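Local coordinates for protein alanine racemase (Oenococcus oeni PSU-1, PDB 3HUR) that belongs to the alanine racemase family, with an N-terminal domain of the TIM-barrel type and a C-terminal domain of the racemase kind, at residues Val38-Gly43 against Ile65-Asp70; Trp90-Leu95 against Gln114-Phe119; Gly121-Ser126 against Pro155-Phe160. One frame throughout, in Å; residues are numbered along the deposited sequence.

Overall arrangement
All three contacts lie in the N-terminal, TIM-barrel domain and follow one another along the chain. Interactions 1 and 3 both reach the parallel sheet. Interaction 1 pairs strands 34-38 and 63-66, and interaction 3 pairs strands 123-128 and 157-163; strands 84-86 and 103-107 lie between these pairs. Interaction 2 joins two loops, 90-95 and 114-119. Its centre is about 12 Å from that of interaction 3 and about 22 Å from that of interaction 1. It touches both: L69 of interaction 1 packs on D94, while L157 of interaction 3 packs on L116 and F119, and Q156 NE2 probably bonds to F119 O. Interaction 2 thus meets interaction 1 by packing, and interaction 3 by packing and this bond.

Interaction 1: Val38-Gly43 against Ile65-Asp70; sequences VLKADG and IVSNLD. With SO4 (sulfate ion), chain D.
The flat peptide group of I65 meets L39 at its carbonyl oxygen. L39 N donates to I65 O at 2.8 Å, with an N-H...O angle of 173°, and lies nearly along the C=O axis. The bond belongs to the parallel sheet of the TIM-barrel domain, where strand 34-38 runs beside strand 63-66. V38 and I65 form the parallel bridge between them. Their side chains lie on one face of the sheet, and V38 CG2 touches I65 CD1 at 3.8 Å. With V38 CG1 anti to the backbone N (chi1 -178°), CG2 stands beside that N and is the branch nearest I65 CD1. V66 brings CG1 to L39 O at 3.7 Å. Its side chain also packs on helix 69-77.

Past the strand ends the two segments diverge around a sulfate ion, probably from the crystallisation liquor. Backbone D42 N bonds to sulfate O4 at 2.7 Å. The flat amide of N68 makes a longer bond, ND2 to sulfate O2 at 3.3 Å. R8 of the second subunit also binds this ion, so the site lies at the subunit interface. Beside it, S67 OG rests against the K40 chain, 3.3 Å from K40 CG.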
ATOM      1  N   VAL A  38     -26.560 -19.116  -2.216  1.00 31.32           N
ATOM      2  CA  VAL A  38     -25.409 -18.961  -3.068  1.00 30.48           C
ATOM      3  C   VAL A  38     -24.195 -18.716  -2.153  1.00 30.93           C
ATOM      4  O   VAL A  38     -24.181 -17.813  -1.346  1.00 30.36           O
ATOM      5  CB  VAL A  38     -25.595 -17.823  -4.126  1.00 31.09           C
ATOM      6  CG1 VAL A  38     -24.374 -17.715  -5.032  1.00 28.61           C
ATOM      7  CG2 VAL A  38     -26.836 -18.046  -5.002  1.00 29.06           C
ATOM      8  N   LEU A  39     -23.178 -19.539  -2.326  1.00 30.81           N
ATOM      9  CA  LEU A  39     -21.999 -19.507  -1.536  1.00 30.93           C
ATOM     10  C   LEU A  39     -20.797 -19.418  -2.451  1.00 31.57           C
ATOM     11  O   LEU A  39     -20.160 -20.419  -2.748  1.00 34.43           O
ATOM     12  CB  LEU A  39     -21.921 -20.806  -0.761  1.00 30.88           C
ATOM     13  CG  LEU A  39     -22.944 -20.904   0.366  1.00 32.60           C
ATOM     14  CD1 LEU A  39     -22.667 -22.184   1.094  1.00 34.26           C
ATOM     15  CD2 LEU A  39     -22.866 -19.673   1.328  1.00 34.10           C
ATOM     16  N   LYS A  40     -20.452 -18.238  -2.921  1.00 30.79           N
ATOM     17  CA  LYS A  40     -19.281 -18.131  -3.755  1.00 29.56           C
ATOM     18  C   LYS A  40     -18.116 -17.661  -2.901  1.00 28.02           C
ATOM     19  O   LYS A  40     -18.311 -17.068  -1.833  1.00 26.40           O
ATOM     20  CB  LYS A  40     -19.540 -17.165  -4.881  1.00 30.23           C
ATOM     21  CG  LYS A  40     -20.769 -17.481  -5.716  1.00 33.16           C
ATOM     22  CD  LYS A  40     -20.980 -16.361  -6.687  1.00 37.95           C
ATOM     23  CE  LYS A  40     -22.059 -16.618  -7.734  1.00 39.96           C
ATOM     24  NZ  LYS A  40     -22.100 -15.372  -8.565  1.00 40.85           N
ATOM     25  N   ALA A  41     -16.907 -17.966  -3.349  1.00 26.89           N
ATOM     26  CA  ALA A  41     -15.703 -17.468  -2.673  1.00 27.54           C
ATOM     27  C   ALA A  41     -15.665 -17.917  -1.213  1.00 26.47           C
ATOM     28  O   ALA A  41     -15.543 -17.101  -0.318  1.00 25.39           O
ATOM     29  CB  ALA A  41     -15.643 -15.912  -2.748  1.00 27.62           C
ATOM     30  N   ASP A  42     -15.835 -19.220  -1.003  1.00 25.65           N
ATOM     31  CA  ASP A  42     -15.839 -19.799   0.316  1.00 25.64           C
ATOM     32  C   ASP A  42     -16.778 -19.088   1.236  1.00 24.18           C
ATOM     33  O   ASP A  42     -16.379 -18.606   2.322  1.00 24.48           O
ATOM     34  CB  ASP A  42     -14.399 -19.806   0.893  1.00 26.92           C
ATOM     35  CG  ASP A  42     -14.251 -20.694   2.145  1.00 30.21           C
ATOM     36  OD1 ASP A  42     -13.235 -20.499   2.850  1.00 36.61           O
ATOM     37  OD2 ASP A  42     -15.115 -21.578   2.418  1.00 33.45           O
ATOM     38  N   GLY A  43     -18.030 -18.997   0.806  1.00 23.02           N
ATOM     39  CA  GLY A  43     -19.070 -18.419   1.650  1.00 22.25           C
ATOM     40  C   GLY A  43     -18.836 -16.968   1.849  1.00 21.38           C
ATOM     41  O   GLY A  43     -18.994 -16.434   2.927  1.00 20.86           O
ATOM     42  N   ILE A  65     -25.659 -23.237  -4.139  1.00 27.70           N
ATOM     43  CA  ILE A  65     -24.997 -22.901  -5.427  1.00 27.59           C
ATOM     44  C   ILE A  65     -23.551 -22.433  -5.140  1.00 27.47           C
ATOM     45  O   ILE A  65     -23.314 -21.631  -4.228  1.00 27.36           O
ATOM     46  CB  ILE A  65     -25.758 -21.761  -6.171  1.00 27.38           C
ATOM     47  CG1 ILE A  65     -27.264 -22.069  -6.256  1.00 28.53           C
ATOM     48  CG2 ILE A  65     -25.187 -21.558  -7.539  1.00 27.34           C
ATOM     49  CD1 ILE A  65     -28.200 -20.960  -6.959  1.00 26.16           C
ATOM     50  N   VAL A  66     -22.608 -22.952  -5.913  1.00 27.77           N
ATOM     51  CA  VAL A  66     -21.203 -22.645  -5.774  1.00 27.91           C
ATOM     52  C   VAL A  66     -20.598 -22.448  -7.171  1.00 29.73           C
ATOM     53  O   VAL A  66     -21.290 -22.705  -8.175  1.00 29.23           O
ATOM     54  CB  VAL A  66     -20.425 -23.743  -4.972  1.00 27.36           C
ATOM     55  CG1 VAL A  66     -21.038 -23.961  -3.559  1.00 25.32           C
ATOM     56  CG2 VAL A  66     -20.361 -24.979  -5.724  1.00 23.61           C
ATOM     57  N   SER A  67     -19.333 -21.978  -7.220  1.00 31.33           N
ATOM     58  CA  SER A  67     -18.677 -21.506  -8.477  1.00 33.49           C
ATOM     59  C   SER A  67     -17.710 -22.484  -9.125  1.00 33.25           C
ATOM     60  O   SER A  67     -17.231 -22.258 -10.207  1.00 32.57           O
ATOM     61  CB  SER A  67     -17.882 -20.224  -8.198  1.00 34.20           C
ATOM     62  OG  SER A  67     -18.595 -19.371  -7.278  1.00 39.07           O
ATOM     63  N   ASN A  68     -17.373 -23.545  -8.416  1.00 33.90           N
ATOM     64  CA  ASN A  68     -16.363 -24.476  -8.862  1.00 33.60           C
ATOM     65  C   ASN A  68     -16.793 -25.896  -8.473  1.00 33.68           C
ATOM     66  O   ASN A  68     -17.297 -26.157  -7.386  1.00 32.85           O
ATOM     67  CB  ASN A  68     -15.006 -24.139  -8.219  1.00 33.70           C
ATOM     68  CG  ASN A  68     -14.362 -22.855  -8.780  1.00 34.16           C
ATOM     69  OD1 ASN A  68     -13.758 -22.836  -9.896  1.00 37.11           O
ATOM     70  ND2 ASN A  68     -14.424 -21.794  -7.979  1.00 31.09           N
ATOM     71  N   LEU A  69     -16.606 -26.807  -9.396  1.00 34.57           N
ATOM     72  CA  LEU A  69     -16.803 -28.197  -9.125  1.00 35.69           C
ATOM     73  C   LEU A  69     -16.097 -28.618  -7.820  1.00 36.46           C
ATOM     74  O   LEU A  69     -16.698 -29.219  -6.929  1.00 36.50           O
ATOM     75  CB  LEU A  69     -16.235 -28.980 -10.297  1.00 35.60           C
ATOM     76  CG  LEU A  69     -16.453 -30.480 -10.241  1.00 36.64           C
ATOM     77  CD1 LEU A  69     -17.936 -30.765 -10.112  1.00 33.59           C
ATOM     78  CD2 LEU A  69     -15.809 -31.141 -11.485  1.00 36.54           C
ATOM     79  N   ASP A  70     -14.825 -28.280  -7.694  1.00 37.41           N
ATOM     80  CA  ASP A  70     -14.057 -28.743  -6.548  1.00 38.13           C
ATOM     81  C   ASP A  70     -14.692 -28.298  -5.216  1.00 37.43           C
ATOM     82  O   ASP A  70     -14.760 -29.098  -4.300  1.00 39.40           O
ATOM     83  CB  ASP A  70     -12.538 -28.510  -6.724  1.00 38.58           C
ATOM     84  CG  ASP A  70     -12.042 -27.140  -6.246  1.00 43.22           C
ATOM     85  OD1 ASP A  70     -12.779 -26.122  -6.313  1.00 47.76           O
ATOM     86  OD2 ASP A  70     -10.857 -27.093  -5.798  1.00 49.72           O
TER
HETATM   87  S   SO4 D 397     -14.945 -21.507  -3.854  1.00 60.09           S
HETATM   88  O1  SO4 D 397     -13.933 -20.471  -3.747  1.00 60.27           O
HETATM   89  O2  SO4 D 397     -15.842 -21.375  -5.038  1.00 56.66           O
HETATM   90  O3  SO4 D 397     -14.171 -22.747  -3.838  1.00 59.23           O
HETATM   91  O4  SO4 D 397     -15.749 -21.410  -2.625  1.00 60.04           O

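Interaction 2: Trp90-Leu95 against Gln114-Phe119; sequences WDYSDL and QNLPDF
Y92, in the loop before helix 95-100, and L95, at the start of that helix, pack against the loop that leads from helix 110-114 into strand 123-128. The main element is a CH-pi contact between Y92 and P117. P117 CD sits over the centre of the Y92 ring, 3.6 Å from its centroid and only 9° off the ring normal. Y92 CG is anti to its own carbonyl carbon (chi1 -71°), beside the backbone N. The Y92 and P117 side chains cross obliquely, and the ring also meets N115 and L116.

L116 meets the same ring obliquely, with CD2 at 3.9 Å from Y92 CE1. The hydroxyl end of Y92 lies close to N115, and Y92 OH is 3.4 Å from N115 CB. No hydrogen bond forms there, because the angles to N115 O and to L116 N are poor. The polar end is satisfied instead by the backbone oxygen of W112, whose ring also meets that of Y92.

Both loops belong to the TIM-barrel domain. The first follows strand 84-86, and the second precedes strand 123-128. The contact lies at the surface of the chain, though L95 itself is buried in the protein.

L95 reaches across with one branch, CD2, which touches three residues of the other loop. L95 CD2 is 4.0 Å from P117 CG, with L116 CD2 and F119 CD2 only slightly farther away. The L95 and F119 side chains cross at about a right angle. F119 CG lies between its backbone N and carbonyl carbon (chi1 57°), the crowded position. At the edge of the F119 ring, in its plane, lies L116 CD1.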
ATOM      1  N   TRP A  90     -19.570 -27.602 -17.160  1.00 40.32           N
ATOM      2  CA  TRP A  90     -20.409 -28.420 -17.993  1.00 41.71           C
ATOM      3  C   TRP A  90     -19.618 -29.263 -18.972  1.00 43.69           C
ATOM      4  O   TRP A  90     -20.128 -29.598 -20.027  1.00 44.25           O
ATOM      5  CB  TRP A  90     -21.443 -27.539 -18.731  1.00 41.45           C
ATOM      6  CG  TRP A  90     -20.847 -26.426 -19.465  1.00 40.23           C
ATOM      7  CD1 TRP A  90     -20.072 -26.517 -20.573  1.00 42.29           C
ATOM      8  CD2 TRP A  90     -20.960 -25.037 -19.161  1.00 36.10           C
ATOM      9  NE1 TRP A  90     -19.674 -25.258 -20.972  1.00 42.82           N
ATOM     10  CE2 TRP A  90     -20.215 -24.336 -20.122  1.00 38.58           C
ATOM     11  CE3 TRP A  90     -21.601 -24.320 -18.161  1.00 37.74           C
ATOM     12  CZ2 TRP A  90     -20.101 -22.950 -20.121  1.00 38.75           C
ATOM     13  CZ3 TRP A  90     -21.484 -22.937 -18.142  1.00 37.68           C
ATOM     14  CH2 TRP A  90     -20.734 -22.265 -19.115  1.00 38.63           C
ATOM     15  N   ASP A  91     -18.385 -29.631 -18.623  1.00 46.19           N
ATOM     16  CA  ASP A  91     -17.562 -30.497 -19.481  1.00 48.06           C
ATOM     17  C   ASP A  91     -18.191 -31.853 -19.577  1.00 48.11           C
ATOM     18  O   ASP A  91     -18.508 -32.461 -18.570  1.00 48.95           O
ATOM     19  CB  ASP A  91     -16.160 -30.714 -18.902  1.00 49.07           C
ATOM     20  CG  ASP A  91     -15.205 -29.590 -19.216  1.00 52.62           C
ATOM     21  OD1 ASP A  91     -15.401 -28.888 -20.243  1.00 57.33           O
ATOM     22  OD2 ASP A  91     -14.240 -29.422 -18.421  1.00 56.33           O
ATOM     23  N   TYR A  92     -18.321 -32.352 -20.786  1.00 48.72           N
ATOM     24  CA  TYR A  92     -18.883 -33.677 -21.009  1.00 48.94           C
ATOM     25  C   TYR A  92     -18.109 -34.749 -20.288  1.00 49.64           C
ATOM     26  O   TYR A  92     -18.660 -35.807 -19.968  1.00 50.37           O
ATOM     27  CB  TYR A  92     -18.849 -34.013 -22.495  1.00 48.67           C
ATOM     28  CG  TYR A  92     -19.817 -33.259 -23.389  1.00 47.33           C
ATOM     29  CD1 TYR A  92     -20.915 -32.575 -22.876  1.00 46.34           C
ATOM     30  CD2 TYR A  92     -19.643 -33.275 -24.769  1.00 47.34           C
ATOM     31  CE1 TYR A  92     -21.802 -31.910 -23.731  1.00 47.58           C
ATOM     32  CE2 TYR A  92     -20.513 -32.629 -25.614  1.00 47.08           C
ATOM     33  CZ  TYR A  92     -21.592 -31.965 -25.094  1.00 47.64           C
ATOM     34  OH  TYR A  92     -22.441 -31.329 -25.954  1.00 51.11           O
ATOM     35  N   SER A  93     -16.823 -34.490 -20.079  1.00 50.14           N
ATOM     36  CA  SER A  93     -15.952 -35.396 -19.352  1.00 50.14           C
ATOM     37  C   SER A  93     -16.254 -35.458 -17.850  1.00 49.52           C
ATOM     38  O   SER A  93     -15.875 -36.424 -17.200  1.00 49.85           O
ATOM     39  CB  SER A  93     -14.478 -35.013 -19.586  1.00 50.28           C
ATOM     40  OG  SER A  93     -14.198 -33.699 -19.135  1.00 51.28           O
ATOM     41  N   ASP A  94     -16.929 -34.456 -17.288  1.00 48.92           N
ATOM     42  CA  ASP A  94     -17.296 -34.492 -15.853  1.00 48.06           C
ATOM     43  C   ASP A  94     -18.684 -35.053 -15.602  1.00 47.05           C
ATOM     44  O   ASP A  94     -19.145 -35.114 -14.438  1.00 46.82           O
ATOM     45  CB  ASP A  94     -17.183 -33.106 -15.207  1.00 48.27           C
ATOM     46  CG  ASP A  94     -15.739 -32.588 -15.154  1.00 49.62           C
ATOM     47  OD1 ASP A  94     -14.902 -33.200 -14.466  1.00 49.86           O
ATOM     48  OD2 ASP A  94     -15.451 -31.549 -15.795  1.00 52.01           O
ATOM     49  N   LEU A  95     -19.340 -35.492 -16.672  1.00 46.08           N
ATOM     50  CA  LEU A  95     -20.719 -36.008 -16.585  1.00 45.45           C
ATOM     51  C   LEU A  95     -20.916 -36.998 -15.455  1.00 44.63           C
ATOM     52  O   LEU A  95     -21.888 -36.894 -14.706  1.00 43.69           O
ATOM     53  CB  LEU A  95     -21.208 -36.584 -17.932  1.00 45.65           C
ATOM     54  CG  LEU A  95     -22.169 -35.694 -18.748  1.00 45.69           C
ATOM     55  CD1 LEU A  95     -21.817 -34.208 -18.622  1.00 46.63           C
ATOM     56  CD2 LEU A  95     -22.265 -36.099 -20.222  1.00 45.76           C
ATOM     57  N   GLN A 114     -27.679 -30.753 -27.828  1.00 53.52           N
ATOM     58  CA  GLN A 114     -27.816 -31.617 -29.000  1.00 54.39           C
ATOM     59  C   GLN A 114     -26.710 -32.639 -29.031  1.00 54.97           C
ATOM     60  O   GLN A 114     -26.956 -33.778 -29.396  1.00 55.31           O
ATOM     61  CB  GLN A 114     -27.804 -30.810 -30.310  1.00 54.15           C
ATOM     62  CG  GLN A 114     -28.993 -29.883 -30.461  1.00 54.09           C
ATOM     63  CD  GLN A 114     -28.785 -28.816 -31.524  1.00 54.45           C
ATOM     64  OE1 GLN A 114     -27.674 -28.611 -32.018  1.00 53.19           O
ATOM     65  NE2 GLN A 114     -29.859 -28.115 -31.864  1.00 54.29           N
ATOM     66  N   ASN A 115     -25.499 -32.229 -28.643  1.00 55.92           N
ATOM     67  CA  ASN A 115     -24.313 -33.106 -28.686  1.00 56.41           C
ATOM     68  C   ASN A 115     -24.033 -33.831 -27.368  1.00 56.67           C
ATOM     69  O   ASN A 115     -23.003 -34.517 -27.246  1.00 56.76           O
ATOM     70  CB  ASN A 115     -23.061 -32.310 -29.105  1.00 56.75           C
ATOM     71  CG  ASN A 115     -23.182 -31.687 -30.513  1.00 57.84           C
ATOM     72  OD1 ASN A 115     -23.217 -32.393 -31.530  1.00 58.51           O
ATOM     73  ND2 ASN A 115     -23.228 -30.365 -30.566  1.00 56.18           N
ATOM     74  N   LEU A 116     -24.920 -33.684 -26.380  1.00 56.70           N
ATOM     75  CA  LEU A 116     -24.828 -34.503 -25.173  1.00 56.90           C
ATOM     76  C   LEU A 116     -24.493 -35.923 -25.567  1.00 57.02           C
ATOM     77  O   LEU A 116     -25.172 -36.489 -26.414  1.00 57.54           O
ATOM     78  CB  LEU A 116     -26.149 -34.543 -24.429  1.00 56.83           C
ATOM     79  CG  LEU A 116     -26.256 -33.644 -23.219  1.00 56.99           C
ATOM     80  CD1 LEU A 116     -27.479 -34.088 -22.457  1.00 57.34           C
ATOM     81  CD2 LEU A 116     -25.017 -33.735 -22.360  1.00 55.94           C
ATOM     82  N   PRO A 117     -23.436 -36.500 -24.986  1.00 57.19           N
ATOM     83  CA  PRO A 117     -23.232 -37.913 -25.246  1.00 57.23           C
ATOM     84  C   PRO A 117     -24.147 -38.791 -24.417  1.00 56.97           C
ATOM     85  O   PRO A 117     -24.961 -38.299 -23.638  1.00 56.98           O
ATOM     86  CB  PRO A 117     -21.752 -38.143 -24.863  1.00 57.21           C
ATOM     87  CG  PRO A 117     -21.421 -37.073 -23.970  1.00 57.64           C
ATOM     88  CD  PRO A 117     -22.231 -35.884 -24.411  1.00 57.44           C
ATOM     89  N   ASP A 118     -24.008 -40.097 -24.586  1.00 56.66           N
ATOM     90  CA  ASP A 118     -24.802 -41.032 -23.821  1.00 56.23           C
ATOM     91  C   ASP A 118     -24.227 -41.169 -22.413  1.00 54.85           C
ATOM     92  O   ASP A 118     -23.015 -41.105 -22.223  1.00 54.85           O
ATOM     93  CB  ASP A 118     -24.872 -42.382 -24.558  1.00 56.84           C
ATOM     94  CG  ASP A 118     -25.980 -42.416 -25.631  1.00 59.58           C
ATOM     95  OD1 ASP A 118     -27.075 -41.877 -25.338  1.00 60.89           O
ATOM     96  OD2 ASP A 118     -25.768 -42.984 -26.751  1.00 63.00           O
ATOM     97  N   PHE A 119     -25.102 -41.368 -21.427  1.00 53.40           N
ATOM     98  CA  PHE A 119     -24.679 -41.567 -20.028  1.00 51.95           C
ATOM     99  C   PHE A 119     -25.719 -42.311 -19.205  1.00 52.29           C
ATOM    100  O   PHE A 119     -26.894 -42.335 -19.562  1.00 52.70           O
ATOM    101  CB  PHE A 119     -24.382 -40.223 -19.345  1.00 50.50           C
ATOM    102  CG  PHE A 119     -25.539 -39.255 -19.351  1.00 45.87           C
ATOM    103  CD1 PHE A 119     -26.486 -39.270 -18.351  1.00 42.57           C
ATOM    104  CD2 PHE A 119     -25.665 -38.308 -20.344  1.00 43.41           C
ATOM    105  CE1 PHE A 119     -27.548 -38.375 -18.358  1.00 40.68           C
ATOM    106  CE2 PHE A 119     -26.737 -37.404 -20.353  1.00 41.20           C
ATOM    107  CZ  PHE A 119     -27.657 -37.433 -19.352  1.00 39.16           C
TER

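Interaction 3: Gly121-Ser126 against Pro155-Phe160; sequences GTLKVS and PQLDLF
Backbone hydrogen bonds join L123 and V125 to Q156 and the strand that follows it. L123 N donates to Q156 O, and D158 N to L123 O. V125 N then donates to D158 O, and F160 N to V125 O at 2.8 Å. This is the parallel ladder of a beta-alpha-beta unit, strand 123-128, helix 141-153 and strand 157-163, in the TIM-barrel wall. The two short strand segments are twisted 39° against each other.

One side-chain bond extends the ladder. Q156 NE2 reaches G121 O at 2.8 Å, in the carbonyl plane and on a lone pair. The acceptor also lies close to the amide plane of Q156. NE2 is also bonded to F119 O, its stronger partner, in the preceding loop.

Apolar contacts lie on the face that carries L123, V125, L157 and L159. L123 and L157 lie side by side and point the same way, with their CD2 atoms 3.9 Å apart. L157 CD2 also touches V125 CG1 at 4.0 Å. On the other face, the extended chain of K124 runs beside D158. At the last pair of the segments, S126 OG lies at the edge of the F160 ring, 3.9 Å from CD1.

K124 NZ and D158 OD2 are 4.4 Å apart, too far for a salt bridge. Their attraction is probably modest, so the strands are joined mainly by backbone bonds and leucine and valine packing.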
ATOM      1  N   GLY A 121     -27.878 -42.801 -15.482  1.00 51.22           N
ATOM      2  CA  GLY A 121     -28.408 -42.093 -14.328  1.00 50.68           C
ATOM      3  C   GLY A 121     -29.121 -40.818 -14.706  1.00 50.31           C
ATOM      4  O   GLY A 121     -29.353 -40.542 -15.885  1.00 51.31           O
ATOM      5  N   THR A 122     -29.471 -40.021 -13.706  1.00 49.13           N
ATOM      6  CA  THR A 122     -30.177 -38.780 -13.961  1.00 47.81           C
ATOM      7  C   THR A 122     -29.192 -37.580 -13.812  1.00 46.34           C
ATOM      8  O   THR A 122     -28.532 -37.431 -12.785  1.00 46.05           O
ATOM      9  CB  THR A 122     -31.466 -38.643 -13.094  1.00 47.66           C
ATOM     10  OG1 THR A 122     -31.396 -37.471 -12.282  1.00 49.57           O
ATOM     11  CG2 THR A 122     -31.724 -39.887 -12.201  1.00 48.29           C
ATOM     12  N   LEU A 123     -29.070 -36.797 -14.888  1.00 44.42           N
ATOM     13  CA  LEU A 123     -28.327 -35.541 -14.928  1.00 42.57           C
ATOM     14  C   LEU A 123     -29.295 -34.405 -14.705  1.00 41.91           C
ATOM     15  O   LEU A 123     -30.245 -34.235 -15.487  1.00 41.34           O
ATOM     16  CB  LEU A 123     -27.650 -35.346 -16.288  1.00 41.70           C
ATOM     17  CG  LEU A 123     -26.804 -34.072 -16.457  1.00 40.17           C
ATOM     18  CD1 LEU A 123     -25.584 -34.075 -15.507  1.00 39.08           C
ATOM     19  CD2 LEU A 123     -26.347 -33.881 -17.899  1.00 36.87           C
ATOM     20  N   LYS A 124     -29.051 -33.620 -13.651  1.00 40.45           N
ATOM     21  CA  LYS A 124     -29.910 -32.477 -13.327  1.00 39.26           C
ATOM     22  C   LYS A 124     -29.301 -31.216 -13.953  1.00 39.10           C
ATOM     23  O   LYS A 124     -28.107 -30.941 -13.758  1.00 37.71           O
ATOM     24  CB  LYS A 124     -30.017 -32.289 -11.832  1.00 38.67           C
ATOM     25  CG  LYS A 124     -30.382 -33.547 -11.087  1.00 40.04           C
ATOM     26  CD  LYS A 124     -30.597 -33.255  -9.620  1.00 40.47           C
ATOM     27  CE  LYS A 124     -31.302 -34.354  -8.915  1.00 40.89           C
ATOM     28  NZ  LYS A 124     -31.975 -33.729  -7.745  1.00 45.05           N
ATOM     29  N   VAL A 125     -30.133 -30.473 -14.693  1.00 38.07           N
ATOM     30  CA  VAL A 125     -29.684 -29.417 -15.567  1.00 37.59           C
ATOM     31  C   VAL A 125     -30.512 -28.187 -15.327  1.00 37.85           C
ATOM     32  O   VAL A 125     -31.635 -28.299 -14.869  1.00 39.15           O
ATOM     33  CB  VAL A 125     -29.779 -29.824 -17.055  1.00 37.90           C
ATOM     34  CG1 VAL A 125     -28.827 -30.995 -17.357  1.00 35.56           C
ATOM     35  CG2 VAL A 125     -31.219 -30.145 -17.444  1.00 37.95           C
ATOM     36  N   SER A 126     -29.946 -27.023 -15.608  1.00 37.58           N
ATOM     37  CA  SER A 126     -30.625 -25.759 -15.448  1.00 38.22           C
ATOM     38  C   SER A 126     -30.510 -25.005 -16.730  1.00 38.62           C
ATOM     39  O   SER A 126     -29.465 -24.957 -17.340  1.00 39.24           O
ATOM     40  CB  SER A 126     -29.988 -24.883 -14.361  1.00 38.19           C
ATOM     41  OG  SER A 126     -30.415 -25.287 -13.086  1.00 39.05           O
ATOM     42  N   PRO A 155     -35.599 -38.622 -20.498  1.00 50.58           N
ATOM     43  CA  PRO A 155     -36.027 -38.720 -19.101  1.00 50.25           C
ATOM     44  C   PRO A 155     -34.832 -38.845 -18.130  1.00 49.52           C
ATOM     45  O   PRO A 155     -35.001 -38.745 -16.921  1.00 49.39           O
ATOM     46  CB  PRO A 155     -36.851 -40.003 -19.107  1.00 50.41           C
ATOM     47  CG  PRO A 155     -36.075 -40.891 -20.096  1.00 50.88           C
ATOM     48  CD  PRO A 155     -35.563 -39.943 -21.160  1.00 50.56           C
ATOM     49  N   GLN A 156     -33.638 -39.096 -18.658  1.00 49.03           N
ATOM     50  CA  GLN A 156     -32.424 -38.980 -17.853  1.00 48.79           C
ATOM     51  C   GLN A 156     -32.053 -37.491 -17.536  1.00 47.75           C
ATOM     52  O   GLN A 156     -31.269 -37.257 -16.632  1.00 48.03           O
ATOM     53  CB  GLN A 156     -31.244 -39.718 -18.520  1.00 48.95           C
ATOM     54  CG  GLN A 156     -31.312 -41.230 -18.372  1.00 50.14           C
ATOM     55  CD  GLN A 156     -30.112 -41.954 -18.955  1.00 52.81           C
ATOM     56  OE1 GLN A 156     -30.153 -42.435 -20.094  1.00 53.51           O
ATOM     57  NE2 GLN A 156     -29.033 -42.038 -18.177  1.00 52.59           N
ATOM     58  N   LEU A 157     -32.585 -36.515 -18.281  1.00 45.95           N
ATOM     59  CA  LEU A 157     -32.400 -35.095 -17.954  1.00 44.85           C
ATOM     60  C   LEU A 157     -33.487 -34.633 -17.007  1.00 43.96           C
ATOM     61  O   LEU A 157     -34.653 -34.824 -17.258  1.00 45.10           O
ATOM     62  CB  LEU A 157     -32.398 -34.211 -19.200  1.00 43.90           C
ATOM     63  CG  LEU A 157     -31.223 -34.488 -20.137  1.00 42.89           C
ATOM     64  CD1 LEU A 157     -31.367 -33.656 -21.428  1.00 38.66           C
ATOM     65  CD2 LEU A 157     -29.878 -34.202 -19.413  1.00 40.76           C
ATOM     66  N   ASP A 158     -33.101 -34.019 -15.911  1.00 42.96           N
ATOM     67  CA  ASP A 158     -34.061 -33.545 -14.964  1.00 42.28           C
ATOM     68  C   ASP A 158     -33.879 -32.043 -14.880  1.00 41.25           C
ATOM     69  O   ASP A 158     -32.862 -31.578 -14.427  1.00 42.20           O
ATOM     70  CB  ASP A 158     -33.809 -34.216 -13.639  1.00 42.42           C
ATOM     71  CG  ASP A 158     -34.646 -33.669 -12.561  1.00 44.13           C
ATOM     72  OD1 ASP A 158     -35.475 -32.802 -12.867  1.00 45.74           O
ATOM     73  OD2 ASP A 158     -34.462 -34.096 -11.400  1.00 48.83           O
ATOM     74  N   LEU A 159     -34.861 -31.294 -15.352  1.00 39.52           N
ATOM     75  CA  LEU A 159     -34.790 -29.858 -15.357  1.00 37.94           C
ATOM     76  C   LEU A 159     -34.984 -29.341 -13.935  1.00 37.06           C
ATOM     77  O   LEU A 159     -36.031 -29.507 -13.338  1.00 36.40           O
ATOM     78  CB  LEU A 159     -35.862 -29.317 -16.266  1.00 37.69           C
ATOM     79  CG  LEU A 159     -35.824 -27.836 -16.563  1.00 38.26           C
ATOM     80  CD1 LEU A 159     -34.477 -27.412 -17.093  1.00 35.80           C
ATOM     81  CD2 LEU A 159     -36.946 -27.530 -17.572  1.00 37.60           C
ATOM     82  N   PHE A 160     -33.934 -28.720 -13.401  1.00 35.58           N
ATOM     83  CA  PHE A 160     -33.895 -28.293 -12.029  1.00 34.07           C
ATOM     84  C   PHE A 160     -34.410 -26.896 -11.931  1.00 33.10           C
ATOM     85  O   PHE A 160     -35.035 -26.539 -10.944  1.00 32.60           O
ATOM     86  CB  PHE A 160     -32.438 -28.346 -11.508  1.00 34.40           C
ATOM     87  CG  PHE A 160     -32.307 -27.957 -10.080  1.00 34.01           C
ATOM     88  CD1 PHE A 160     -31.955 -26.665  -9.725  1.00 33.83           C
ATOM     89  CD2 PHE A 160     -32.586 -28.863  -9.080  1.00 34.39           C
ATOM     90  CE1 PHE A 160     -31.868 -26.297  -8.393  1.00 32.75           C
ATOM     91  CE2 PHE A 160     -32.497 -28.502  -7.737  1.00 34.39           C
ATOM     92  CZ  PHE A 160     -32.129 -27.217  -7.399  1.00 33.80           C
TER